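Local coordinates for matrix protein VP40 (Lake Victoria marburgvirus, PDB 5B0V), which drives assembly and budding of virus particles as the filoviral matrix protein, a dimer that reorganizes into multimers at the plasma membrane, at residues 251-265 / 286-300. Numbering follows the deposited sequence.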
loop_
_atom_site.group_PDB
_atom_site.type_symbol
_atom_site.label_atom_id
_atom_site.label_comp_id
_atom_site.label_asym_id
_atom_site.label_seq_id
_atom_site.Cartn_x
_atom_site.Cartn_y
_atom_site.Cartn_z
ATOM N N VAL A 251 30.846 6.377 -9.703
ATOM C CA VAL A 251 29.585 5.960 -9.114
ATOM C C VAL A 251 29.615 6.229 -7.605
ATOM O O VAL A 251 30.515 5.801 -6.918
ATOM C CB VAL A 251 29.357 4.470 -9.368
ATOM C CG1 VAL A 251 28.084 4.015 -8.710
ATOM C CG2 VAL A 251 29.311 4.196 -10.859
ATOM N N GLU A 252 28.680 6.999 -7.094
ATOM C CA GLU A 252 28.628 7.179 -5.659
ATOM C C GLU A 252 27.296 6.703 -5.083
ATOM O O GLU A 252 26.264 6.776 -5.729
ATOM C CB GLU A 252 28.966 8.620 -5.269
ATOM C CG GLU A 252 27.852 9.637 -5.325
ATOM C CD GLU A 252 28.225 10.858 -4.448
ATOM O OE1 GLU A 252 29.422 11.258 -4.356
ATOM O OE2 GLU A 252 27.341 11.426 -3.804
ATOM N N LYS A 253 27.346 6.150 -3.888
ATOM C CA LYS A 253 26.134 5.677 -3.254
ATOM C C LYS A 253 25.344 6.849 -2.730
ATOM O O LYS A 253 25.893 7.736 -2.112
ATOM C CB LYS A 253 26.479 4.741 -2.092
ATOM C CG LYS A 253 25.279 3.970 -1.612
ATOM C CD LYS A 253 25.642 2.795 -0.713
ATOM C CE LYS A 253 24.369 2.066 -0.260
ATOM N NZ LYS A 253 23.369 2.971 0.382
ATOM N N VAL A 254 24.042 6.849 -2.960
ATOM C CA VAL A 254 23.216 7.934 -2.437
ATOM C C VAL A 254 22.953 7.692 -0.949
ATOM O O VAL A 254 22.400 6.652 -0.564
ATOM C CB VAL A 254 21.877 8.096 -3.175
ATOM C CG1 VAL A 254 21.144 9.321 -2.659
ATOM C CG2 VAL A 254 22.107 8.223 -4.678
ATOM N N PRO A 255 23.362 8.638 -0.111
ATOM C CA PRO A 255 23.224 8.497 1.324
ATOM C C PRO A 255 21.817 8.807 1.841
ATOM O O PRO A 255 21.101 9.646 1.281
ATOM C CB PRO A 255 24.242 9.501 1.866
ATOM C CG PRO A 255 24.370 10.528 0.822
ATOM C CD PRO A 255 23.907 9.943 -0.490
ATOM N N GLU A 256 21.440 8.118 2.912
ATOM C CA GLU A 256 20.062 8.157 3.443
ATOM C C GLU A 256 19.050 7.762 2.384
ATOM O O GLU A 256 17.968 8.361 2.253
ATOM C CB GLU A 256 19.720 9.535 3.972
ATOM C CG GLU A 256 20.707 10.000 5.018
ATOM C CD GLU A 256 20.583 11.474 5.303
ATOM O OE1 GLU A 256 20.652 11.839 6.491
ATOM O OE2 GLU A 256 20.408 12.257 4.346
ATOM N N LYS A 257 19.447 6.790 1.584
ATOM C CA LYS A 257 18.566 6.157 0.653
ATOM C C LYS A 257 19.106 4.735 0.552
ATOM O O LYS A 257 20.331 4.534 0.589
ATOM C CB LYS A 257 18.625 6.827 -0.714
ATOM C CG LYS A 257 18.372 8.318 -0.758
ATOM C CD LYS A 257 16.898 8.603 -0.889
ATOM C CE LYS A 257 16.545 10.086 -0.749
ATOM N NZ LYS A 257 15.049 10.282 -0.759
ATOM N N THR A 258 18.219 3.756 0.393
ATOM C CA THR A 258 18.645 2.386 0.176
ATOM C C THR A 258 18.722 2.019 -1.291
ATOM O O THR A 258 17.993 2.544 -2.118
ATOM C CB THR A 258 17.691 1.407 0.845
ATOM O OG1 THR A 258 16.346 1.800 0.582
ATOM C CG2 THR A 258 17.934 1.382 2.362
ATOM N N SER A 259 19.654 1.141 -1.611
ATOM C CA SER A 259 19.740 0.531 -2.929
ATOM C C SER A 259 19.802 1.538 -4.102
ATOM O O SER A 259 19.241 1.295 -5.171
ATOM C CB SER A 259 18.552 -0.418 -3.105
ATOM O OG SER A 259 18.473 -1.346 -2.043
ATOM N N LEU A 260 20.491 2.654 -3.910
ATOM C CA LEU A 260 20.423 3.741 -4.873
ATOM C C LEU A 260 21.763 4.417 -5.095
ATOM O O LEU A 260 22.410 4.891 -4.174
ATOM C CB LEU A 260 19.404 4.762 -4.400
ATOM C CG LEU A 260 18.928 5.802 -5.425
ATOM C CD1 LEU A 260 17.984 5.158 -6.420
ATOM C CD2 LEU A 260 18.238 6.986 -4.756
ATOM N N PHE A 261 22.149 4.474 -6.356
ATOM C CA PHE A 261 23.422 5.032 -6.771
ATOM C C PHE A 261 23.219 6.068 -7.835
ATOM O O PHE A 261 22.193 6.066 -8.546
ATOM C CB PHE A 261 24.296 3.917 -7.279
ATOM C CG PHE A 261 24.493 2.847 -6.257
ATOM C CD1 PHE A 261 23.483 1.934 -5.968
ATOM C CD2 PHE A 261 25.660 2.799 -5.523
ATOM C CE1 PHE A 261 23.675 0.967 -4.991
ATOM C CE2 PHE A 261 25.851 1.842 -4.557
ATOM C CZ PHE A 261 24.864 0.933 -4.290
ATOM N N ARG A 262 24.201 6.951 -7.942
ATOM C CA ARG A 262 24.150 8.020 -8.931
ATOM C C ARG A 262 25.504 8.271 -9.622
ATOM O O ARG A 262 26.553 7.922 -9.092
ATOM C CB ARG A 262 23.614 9.272 -8.258
ATOM C CG ARG A 262 24.491 9.843 -7.199
ATOM C CD ARG A 262 23.966 11.220 -6.856
ATOM N NE ARG A 262 24.550 11.630 -5.578
ATOM C CZ ARG A 262 23.911 12.081 -4.506
ATOM N NH1 ARG A 262 22.600 12.251 -4.493
ATOM N NH2 ARG A 262 24.612 12.401 -3.437
ATOM N N ILE A 263 25.458 8.866 -10.813
ATOM C CA ILE A 263 26.670 9.262 -11.543
ATOM C C ILE A 263 26.525 10.690 -12.028
ATOM O O ILE A 263 25.638 11.015 -12.829
ATOM C CB ILE A 263 26.941 8.389 -12.775
ATOM C CG1 ILE A 263 27.043 6.931 -12.397
ATOM C CG2 ILE A 263 28.244 8.794 -13.459
ATOM C CD1 ILE A 263 26.953 5.998 -13.584
ATOM N N SER A 264 27.408 11.556 -11.560
ATOM C CA SER A 264 27.420 12.891 -12.090
ATOM C C SER A 264 28.245 12.858 -13.402
ATOM O O SER A 264 29.290 12.169 -13.505
ATOM C CB SER A 264 27.925 13.876 -11.060
ATOM O OG SER A 264 29.313 13.933 -11.142
ATOM N N LEU A 265 27.712 13.540 -14.418
ATOM C CA LEU A 265 28.236 13.496 -15.776
ATOM C C LEU A 265 28.818 14.843 -16.118
ATOM O O LEU A 265 28.293 15.854 -15.692
ATOM C CB LEU A 265 27.119 13.150 -16.759
ATOM C CG LEU A 265 26.449 11.785 -16.569
ATOM C CD1 LEU A 265 25.174 11.646 -17.372
ATOM C CD2 LEU A 265 27.382 10.677 -16.965
ATOM N N VAL A 286 22.858 14.339 -14.033
ATOM C CA VAL A 286 23.129 13.249 -13.115
ATOM C C VAL A 286 22.132 12.112 -13.327
ATOM O O VAL A 286 20.946 12.366 -13.403
ATOM C CB VAL A 286 23.024 13.732 -11.665
ATOM C CG1 VAL A 286 23.301 12.578 -10.694
ATOM C CG2 VAL A 286 23.967 14.904 -11.408
ATOM N N VAL A 287 22.610 10.866 -13.385
ATOM C CA VAL A 287 21.715 9.710 -13.475
ATOM C C VAL A 287 21.720 8.855 -12.250
ATOM O O VAL A 287 22.741 8.516 -11.722
ATOM C CB VAL A 287 22.042 8.771 -14.616
ATOM C CG1 VAL A 287 21.613 9.390 -15.911
ATOM C CG2 VAL A 287 23.514 8.462 -14.655
ATOM N N TYR A 288 20.534 8.487 -11.822
ATOM C CA TYR A 288 20.379 7.629 -10.694
ATOM C C TYR A 288 20.093 6.251 -11.206
ATOM O O TYR A 288 19.525 6.084 -12.262
ATOM C CB TYR A 288 19.232 8.128 -9.811
ATOM C CG TYR A 288 19.620 9.356 -9.045
ATOM C CD1 TYR A 288 19.548 10.594 -9.623
ATOM C CD2 TYR A 288 20.086 9.267 -7.767
ATOM C CE1 TYR A 288 19.905 11.725 -8.938
ATOM C CE2 TYR A 288 20.457 10.395 -7.073
ATOM C CZ TYR A 288 20.373 11.622 -7.669
ATOM O OH TYR A 288 20.719 12.744 -6.946
ATOM N N PHE A 289 20.504 5.255 -10.458
ATOM C CA PHE A 289 20.174 3.900 -10.819
ATOM C C PHE A 289 20.107 3.068 -9.542
ATOM O O PHE A 289 20.537 3.495 -8.470
ATOM C CB PHE A 289 21.193 3.340 -11.850
ATOM C CG PHE A 289 22.579 3.099 -11.300
ATOM C CD1 PHE A 289 23.518 4.120 -11.266
ATOM C CD2 PHE A 289 22.947 1.857 -10.848
ATOM C CE1 PHE A 289 24.796 3.908 -10.777
ATOM C CE2 PHE A 289 24.212 1.636 -10.359
ATOM C CZ PHE A 289 25.136 2.656 -10.318
ATOM N N GLN A 290 19.544 1.886 -9.670
ATOM C CA GLN A 290 19.323 1.040 -8.526
ATOM C C GLN A 290 20.269 -0.129 -8.541
ATOM O O GLN A 290 20.470 -0.758 -9.586
ATOM C CB GLN A 290 17.924 0.465 -8.568
ATOM C CG GLN A 290 16.810 1.464 -8.715
ATOM C CD GLN A 290 15.515 0.794 -8.385
ATOM O OE1 GLN A 290 14.920 0.132 -9.238
ATOM N NE2 GLN A 290 15.103 0.886 -7.106
ATOM N N ALA A 291 20.834 -0.415 -7.371
ATOM C CA ALA A 291 21.581 -1.638 -7.135
ATOM C C ALA A 291 21.323 -2.056 -5.704
ATOM O O ALA A 291 20.914 -1.229 -4.905
ATOM C CB ALA A 291 23.047 -1.411 -7.347
ATOM N N PRO A 292 21.570 -3.335 -5.373
ATOM C CA PRO A 292 21.374 -3.787 -4.019
ATOM C C PRO A 292 22.136 -2.973 -3.015
ATOM O O PRO A 292 23.234 -2.562 -3.275
ATOM C CB PRO A 292 21.888 -5.212 -4.072
ATOM C CG PRO A 292 21.469 -5.678 -5.421
ATOM C CD PRO A 292 21.758 -4.479 -6.290
ATOM N N GLU A 293 21.505 -2.720 -1.881
ATOM C CA GLU A 293 22.079 -1.925 -0.808
ATOM C C GLU A 293 23.473 -2.432 -0.423
ATOM O O GLU A 293 24.407 -1.658 -0.282
ATOM C CB GLU A 293 21.111 -1.927 0.385
ATOM C CG GLU A 293 21.575 -1.199 1.630
ATOM C CD GLU A 293 21.677 0.301 1.451
ATOM O OE1 GLU A 293 21.424 0.798 0.350
ATOM O OE2 GLU A 293 22.038 0.991 2.424
ATOM N N ASN A 294 23.619 -3.745 -0.306
ATOM C CA ASN A 294 24.928 -4.343 0.015
ATOM C C ASN A 294 25.860 -4.492 -1.176
ATOM O O ASN A 294 26.859 -5.172 -1.061
ATOM C CB ASN A 294 24.771 -5.728 0.660
ATOM C CG ASN A 294 24.077 -6.737 -0.263
ATOM O OD1 ASN A 294 23.450 -6.366 -1.277
ATOM N ND2 ASN A 294 24.147 -8.010 0.105
ATOM N N PHE A 295 25.555 -3.916 -2.324
ATOM C CA PHE A 295 26.461 -4.047 -3.466
ATOM C C PHE A 295 27.711 -3.192 -3.210
ATOM O O PHE A 295 27.559 -2.050 -2.767
ATOM C CB PHE A 295 25.758 -3.572 -4.724
ATOM C CG PHE A 295 26.435 -3.962 -5.991
ATOM C CD1 PHE A 295 26.142 -5.152 -6.604
ATOM C CD2 PHE A 295 27.354 -3.120 -6.578
ATOM C CE1 PHE A 295 26.758 -5.500 -7.793
ATOM C CE2 PHE A 295 27.985 -3.451 -7.768
ATOM C CZ PHE A 295 27.684 -4.647 -8.384
ATOM N N PRO A 296 28.934 -3.739 -3.478
ATOM C CA PRO A 296 30.218 -3.104 -3.155
ATOM C C PRO A 296 30.619 -2.028 -4.122
ATOM O O PRO A 296 30.368 -2.156 -5.332
ATOM C CB PRO A 296 31.204 -4.255 -3.275
ATOM C CG PRO A 296 30.631 -5.104 -4.341
ATOM C CD PRO A 296 29.153 -5.072 -4.081
ATOM N N LEU A 297 31.286 -0.993 -3.617
ATOM C CA LEU A 297 31.553 0.179 -4.466
ATOM C C LEU A 297 32.598 -0.144 -5.497
ATOM O O LEU A 297 32.591 0.428 -6.580
ATOM C CB LEU A 297 32.021 1.406 -3.691
ATOM C CG LEU A 297 30.965 2.385 -3.128
ATOM C CD1 LEU A 297 30.439 3.331 -4.218
ATOM C CD2 LEU A 297 29.811 1.722 -2.327
ATOM N N ASN A 298 33.527 -1.019 -5.132
ATOM C CA ASN A 298 34.550 -1.428 -6.067
ATOM C C ASN A 298 34.007 -2.313 -7.204
ATOM O O ASN A 298 34.764 -2.665 -8.092
ATOM C CB ASN A 298 35.735 -2.082 -5.328
ATOM C CG ASN A 298 35.470 -3.514 -4.882
ATOM O OD1 ASN A 298 34.340 -3.974 -4.742
ATOM N ND2 ASN A 298 36.542 -4.221 -4.636
ATOM N N GLY A 299 32.703 -2.635 -7.198
ATOM C CA GLY A 299 32.107 -3.542 -8.207
ATOM C C GLY A 299 31.478 -2.904 -9.445
ATOM O O GLY A 299 30.719 -3.549 -10.157
ATOM N N PHE A 300 31.784 -1.634 -9.701
ATOM C CA PHE A 300 31.253 -0.902 -10.837
ATOM C C PHE A 300 32.360 -0.567 -11.865
ATOM O O PHE A 300 32.361 0.502 -12.495
ATOM C CB PHE A 300 30.636 0.390 -10.331
ATOM C CG PHE A 300 29.439 0.197 -9.448
ATOM C CD1 PHE A 300 28.302 -0.451 -9.913
ATOM C CD2 PHE A 300 29.410 0.726 -8.169
ATOM C CE1 PHE A 300 27.175 -0.606 -9.113
ATOM C CE2 PHE A 300 28.286 0.590 -7.371
ATOM C CZ PHE A 300 27.170 -0.082 -7.844
#
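Phe261 lays its CB over one face of the Phe289 ring, 3.7 Å from the centroid and 25° off the normal, a CH-pi contact. Phe289 CG stands between its backbone N and carbonyl carbon (chi1 69°), which puts the ring under that CB; the two rings are near parallel but slid apart. Phe300 turns its edge to a face of Phe261 (centroids 5.3 Å apart, planes at 64°). Val251 CG1 packs on this three-phenylalanine cluster, over a face of Phe300 and at the edge of Phe289. On the other face of the sheet, Arg262 runs alongside Tyr288: its CB lies over one face of the ring, toward the rim, and NH1 donates to Tyr288 OH at 3.1 Å. Glu252 OE2 takes the NH2 of that guanidinium, while Asp191 is a second partner of the tyrosine hydroxyl. Glu293 OE1 is gripped from opposite faces of its carboxylate by Lys253 NZ (2.9 Å) and Ser259 N (2.7 Å), tying the 292-295 turn to the end of strand 251-253 and to Ser259, just before strand 260-264. Phe261 N bonds Phe289 O at 2.8 Å, and Glu252 and Arg262 exchange backbone bonds, making 260-264 the middle strand of a three-stranded antiparallel sheet, with 251-253 and 260-264 forming a beta hairpin.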